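Local coordinates for putative exported protein (Bacteroides fragilis, PDB 3FZX) that is of unknown function but binds calcium ions and, as a putatively exported antiparallel beta-barrel, may bind lipids, at residues P12-E15 / G16-I19; P118-D121 / D122-D125. All coordinates share one frame; numbering follows the deposited sequence.

Interaction 1 (P12-E15 / G16-I19); sequences PNQE and GEQI
Pro12 packs CB of its ring against the carboxylate carbon CD of Glu17 at 3.6 Å, while Pro12 CG meets Ile19 CG1 at 3.7 Å. This is the tight side, where a rigid, apolar ring suits a buried place against Ile19; Pro12 also touches Val38 of strand 30-44, and Ile216 of strand 207-217 touches both Glu17 and Ile19. A type II beta turn from Gln14 to Glu17 reverses the chain here, closed by Glu17 N bonding to Gln14 O at 2.9 Å. Gly16 is the turn's third residue; at its positive phi a side chain would jam against the preceding carbonyl oxygen. Glu17 runs fully extended, with CG anti to N (chi1 180°), which carries its carboxylate back over Pro12. There OE1 also lies 3.7 Å from Gln14 CG, with the Gln14 amide and the carboxylate planes 66° apart. The solvent side is looser: Glu15 turns away from the contact and, like Gln14, is exposed, as polar residues can be at a turn. Back at buried Glu17, a water donates to OE1 at 2.6 Å and accepts from Asn13 N, just before the turn; this polar partner is consistent with the carboxylate's burial.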
loop_
_atom_site.group_PDB
_atom_site.type_symbol
_atom_site.label_atom_id
_atom_site.label_comp_id
_atom_site.label_asym_id
_atom_site.label_seq_id
_atom_site.Cartn_x
_atom_site.Cartn_y
_atom_site.Cartn_z
ATOM N N PRO A 12 5.353 -16.195 -5.599
ATOM C CA PRO A 12 5.095 -17.513 -5.030
ATOM C C PRO A 12 3.868 -17.512 -4.127
ATOM O O PRO A 12 3.579 -16.516 -3.471
ATOM C CB PRO A 12 6.351 -17.793 -4.214
ATOM C CG PRO A 12 6.965 -16.466 -4.008
ATOM C CD PRO A 12 6.712 -15.744 -5.277
ATOM N N ASN A 13 3.149 -18.625 -4.114
ATOM C CA ASN A 13 1.947 -18.719 -3.339
ATOM C C ASN A 13 1.742 -20.003 -2.525
ATOM O O ASN A 13 0.695 -20.164 -1.949
ATOM C CB ASN A 13 0.745 -18.377 -4.243
ATOM C CG ASN A 13 0.741 -19.149 -5.510
ATOM O OD1 ASN A 13 0.233 -20.242 -5.528
ATOM N ND2 ASN A 13 1.314 -18.590 -6.591
ATOM N N GLN A 14 2.744 -20.880 -2.427
ATOM C CA GLN A 14 2.661 -22.048 -1.526
ATOM C C GLN A 14 3.295 -21.695 -0.201
ATOM O O GLN A 14 4.436 -21.262 -0.177
ATOM C CB GLN A 14 3.435 -23.256 -2.071
ATOM C CG GLN A 14 3.113 -23.634 -3.485
ATOM C CD GLN A 14 3.810 -24.924 -3.939
ATOM O OE1 GLN A 14 4.544 -25.588 -3.173
ATOM N NE2 GLN A 14 3.593 -25.272 -5.203
ATOM N N GLU A 15 2.593 -21.926 0.905
ATOM C CA GLU A 15 3.141 -21.637 2.240
ATOM C C GLU A 15 4.494 -22.298 2.410
ATOM O O GLU A 15 4.648 -23.446 2.055
ATOM C CB GLU A 15 2.193 -22.121 3.360
ATOM C CG GLU A 15 0.947 -21.258 3.471
ATOM C CD GLU A 15 0.049 -21.598 4.660
ATOM O OE1 GLU A 15 0.312 -22.617 5.366
ATOM O OE2 GLU A 15 -0.928 -20.827 4.863
ATOM N N GLY A 16 5.459 -21.564 2.946
ATOM C CA GLY A 16 6.800 -22.095 3.168
ATOM C C GLY A 16 7.723 -21.927 1.970
ATOM O O GLY A 16 8.924 -22.025 2.126
ATOM N N GLU A 17 7.188 -21.673 0.773
ATOM C CA GLU A 17 8.041 -21.546 -0.427
ATOM C C GLU A 17 8.995 -20.367 -0.256
ATOM O O GLU A 17 8.609 -19.359 0.328
ATOM C CB GLU A 17 7.205 -21.374 -1.707
ATOM C CG GLU A 17 8.050 -21.231 -2.975
ATOM C CD GLU A 17 7.259 -21.281 -4.253
ATOM O OE1 GLU A 17 6.017 -21.449 -4.207
ATOM O OE2 GLU A 17 7.900 -21.146 -5.317
ATOM N N GLN A 18 10.210 -20.503 -0.791
ATOM C CA GLN A 18 11.300 -19.536 -0.605
ATOM C C GLN A 18 12.011 -19.232 -1.930
ATOM O O GLN A 18 12.426 -20.140 -2.622
ATOM C CB GLN A 18 12.286 -20.119 0.404
ATOM C CG GLN A 18 12.927 -19.101 1.276
ATOM C CD GLN A 18 13.683 -19.734 2.414
ATOM O OE1 GLN A 18 14.914 -19.791 2.396
ATOM N NE2 GLN A 18 12.951 -20.234 3.406
ATOM N N ILE A 19 12.087 -17.959 -2.294
ATOM C CA ILE A 19 12.675 -17.495 -3.551
ATOM C C ILE A 19 13.865 -16.627 -3.178
ATOM O O ILE A 19 13.741 -15.780 -2.288
ATOM C CB ILE A 19 11.691 -16.592 -4.366
ATOM C CG1 ILE A 19 10.461 -17.379 -4.831
ATOM C CG2 ILE A 19 12.357 -15.975 -5.591
ATOM C CD1 ILE A 19 10.752 -18.612 -5.517
HETATM O O HOH W 1 4.081 -20.818 -5.807
#

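Interaction 2 (P118-D121 / D122-D125); sequences PGDD and DEFD. With CA (calcium ion), chain B; CA (calcium ion), chain C.
Asp121 and Asp122 meet in a local turn contact that builds a two-calcium site on the loop joining strands 99-107 and 127-133 of the antiparallel beta-barrel. Within the loop, Asp121 to Phe124 form a type I beta turn, closed by Phe124 N bonding to Asp121 O at 3.1 Å. Asp121 is the shared ligand, its short carboxylate offering two oxygens to hard cations. Its CG sits between the backbone N and the carbonyl carbon (chi1 63°), a crowded position that swings the carboxylate to the ions. OD1 bridges them, 2.6 Å from the calcium of chain B and 2.4 Å from that of chain C, and Asp121 OD2 makes the first ion's grip bidentate at 2.4 Å. Gly119 supplies its carbonyl O to the calcium of chain C at 2.4 Å, its positive phi being one that suits glycine. Asp122 belongs to the site of the chain B calcium, its OD1 a long 2.9 Å from that ion. It lies alongside Asp121, pointing the same way, with the carboxylate planes 60° apart and Asp122 OD1 only 3.1 Å from Asp121 OD2. The calcium of chain B probably offsets the negative charge of these two neighbouring acceptors, and Asp122 also receives hydrogen bonds from two waters that bind this ion. Buried Phe124 packs on Pro109 and Met116 of loops and on Phe150 of strand 136-158, joining the turn to that strand. Asp121 O lies in plane at the edge of the Phe124 ring, and Asp120 O comes within 3.5 Å of Phe124 CE1.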
loop_
_atom_site.group_PDB
_atom_site.type_symbol
_atom_site.label_atom_id
_atom_site.label_comp_id
_atom_site.label_asym_id
_atom_site.label_seq_id
_atom_site.Cartn_x
_atom_site.Cartn_y
_atom_site.Cartn_z
ATOM N N PRO A 118 3.792 -4.301 -28.110
ATOM C CA PRO A 118 4.965 -3.562 -27.645
ATOM C C PRO A 118 4.674 -2.065 -27.577
ATOM O O PRO A 118 4.165 -1.493 -28.539
ATOM C CB PRO A 118 6.019 -3.857 -28.718
ATOM C CG PRO A 118 5.618 -5.154 -29.304
ATOM C CD PRO A 118 4.139 -5.305 -29.132
ATOM N N GLY A 119 4.970 -1.459 -26.434
ATOM C CA GLY A 119 4.699 -0.062 -26.209
ATOM C C GLY A 119 3.446 0.177 -25.409
ATOM O O GLY A 119 3.261 1.275 -24.934
ATOM N N ASP A 120 2.573 -0.820 -25.245
ATOM C CA ASP A 120 1.350 -0.625 -24.452
ATOM C C ASP A 120 1.724 -0.247 -23.012
ATOM O O ASP A 120 2.504 -0.954 -22.350
ATOM C CB ASP A 120 0.477 -1.881 -24.417
ATOM C CG ASP A 120 -0.230 -2.162 -25.722
ATOM O OD1 ASP A 120 -0.174 -1.367 -26.678
ATOM O OD2 ASP A 120 -0.862 -3.225 -25.782
ATOM N N ASP A 121 1.146 0.851 -22.522
ATOM C CA ASP A 121 1.500 1.384 -21.200
ATOM C C ASP A 121 0.344 1.745 -20.283
ATOM O O ASP A 121 0.543 1.917 -19.076
ATOM C CB ASP A 121 2.430 2.612 -21.353
ATOM C CG ASP A 121 1.775 3.777 -22.078
ATOM O OD1 ASP A 121 1.601 3.705 -23.302
ATOM O OD2 ASP A 121 1.451 4.798 -21.451
ATOM N N ASP A 122 -0.863 1.855 -20.807
ATOM C CA ASP A 122 -1.951 2.396 -20.007
ATOM C C ASP A 122 -2.447 1.368 -18.999
ATOM O O ASP A 122 -3.034 1.745 -18.014
ATOM C CB ASP A 122 -3.050 3.003 -20.906
ATOM C CG ASP A 122 -2.498 4.138 -21.837
ATOM O OD1 ASP A 122 -1.683 5.011 -21.409
ATOM O OD2 ASP A 122 -2.873 4.144 -23.028
ATOM N N GLU A 123 -2.128 0.094 -19.194
ATOM C CA GLU A 123 -2.467 -0.938 -18.218
ATOM C C GLU A 123 -1.503 -0.991 -17.025
ATOM O O GLU A 123 -1.745 -1.780 -16.111
ATOM C CB GLU A 123 -2.490 -2.340 -18.840
ATOM C CG GLU A 123 -3.404 -2.515 -20.068
ATOM C CD GLU A 123 -2.723 -2.159 -21.406
ATOM O OE1 GLU A 123 -1.759 -1.337 -21.412
ATOM O OE2 GLU A 123 -3.169 -2.695 -22.447
ATOM N N PHE A 124 -0.420 -0.208 -17.022
ATOM C CA PHE A 124 0.569 -0.249 -15.910
ATOM C C PHE A 124 0.469 1.010 -15.067
ATOM O O PHE A 124 0.514 2.087 -15.611
ATOM C CB PHE A 124 1.997 -0.325 -16.457
ATOM C CG PHE A 124 2.304 -1.572 -17.242
ATOM C CD1 PHE A 124 2.048 -1.637 -18.596
ATOM C CD2 PHE A 124 2.880 -2.659 -16.632
ATOM C CE1 PHE A 124 2.354 -2.763 -19.304
ATOM C CE2 PHE A 124 3.178 -3.785 -17.323
ATOM C CZ PHE A 124 2.913 -3.855 -18.667
ATOM N N ASP A 125 0.352 0.886 -13.748
ATOM C CA ASP A 125 0.290 2.051 -12.863
ATOM C C ASP A 125 1.693 2.434 -12.384
ATOM O O ASP A 125 2.574 1.579 -12.238
ATOM C CB ASP A 125 -0.508 1.757 -11.602
ATOM C CG ASP A 125 -1.973 1.430 -11.869
ATOM O OD1 ASP A 125 -2.575 1.910 -12.868
ATOM O OD2 ASP A 125 -2.536 0.678 -11.033
HETATM CA CA CA B . 0.333 5.994 -23.257
HETATM CA CA CA C . 2.975 3.592 -25.285
HETATM O O HOH W 2 -1.242 1.934 -24.027
HETATM O O HOH W 3 -0.360 7.578 -20.992
HETATM O O HOH W 4 -0.889 4.992 -24.984
HETATM O O HOH W 5 -0.843 7.862 -24.302
HETATM O O HOH W 6 1.482 7.755 -22.727
HETATM O O HOH W 7 0.960 3.072 -26.139
#

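Interactions 1 and 2 lie far apart on one barrel: their centres are 29 Å from each other, and their nearest atoms about 17 Å, so they do not touch. They come in series along the chain, and both belong to the same barrel. Interaction 1 is the reversal that leads into strand 18-25, the first strand of the antiparallel sheet, whereas interaction 2 belongs to the long loop after strand 99-107 and before strand 127-133, around the middle of the strand order. Each contains a beta turn, yet the roles differ: residues 12-19 bring the N-terminal segment onto the barrel, while residues 118-125 carry calcium at its surface, away from that start.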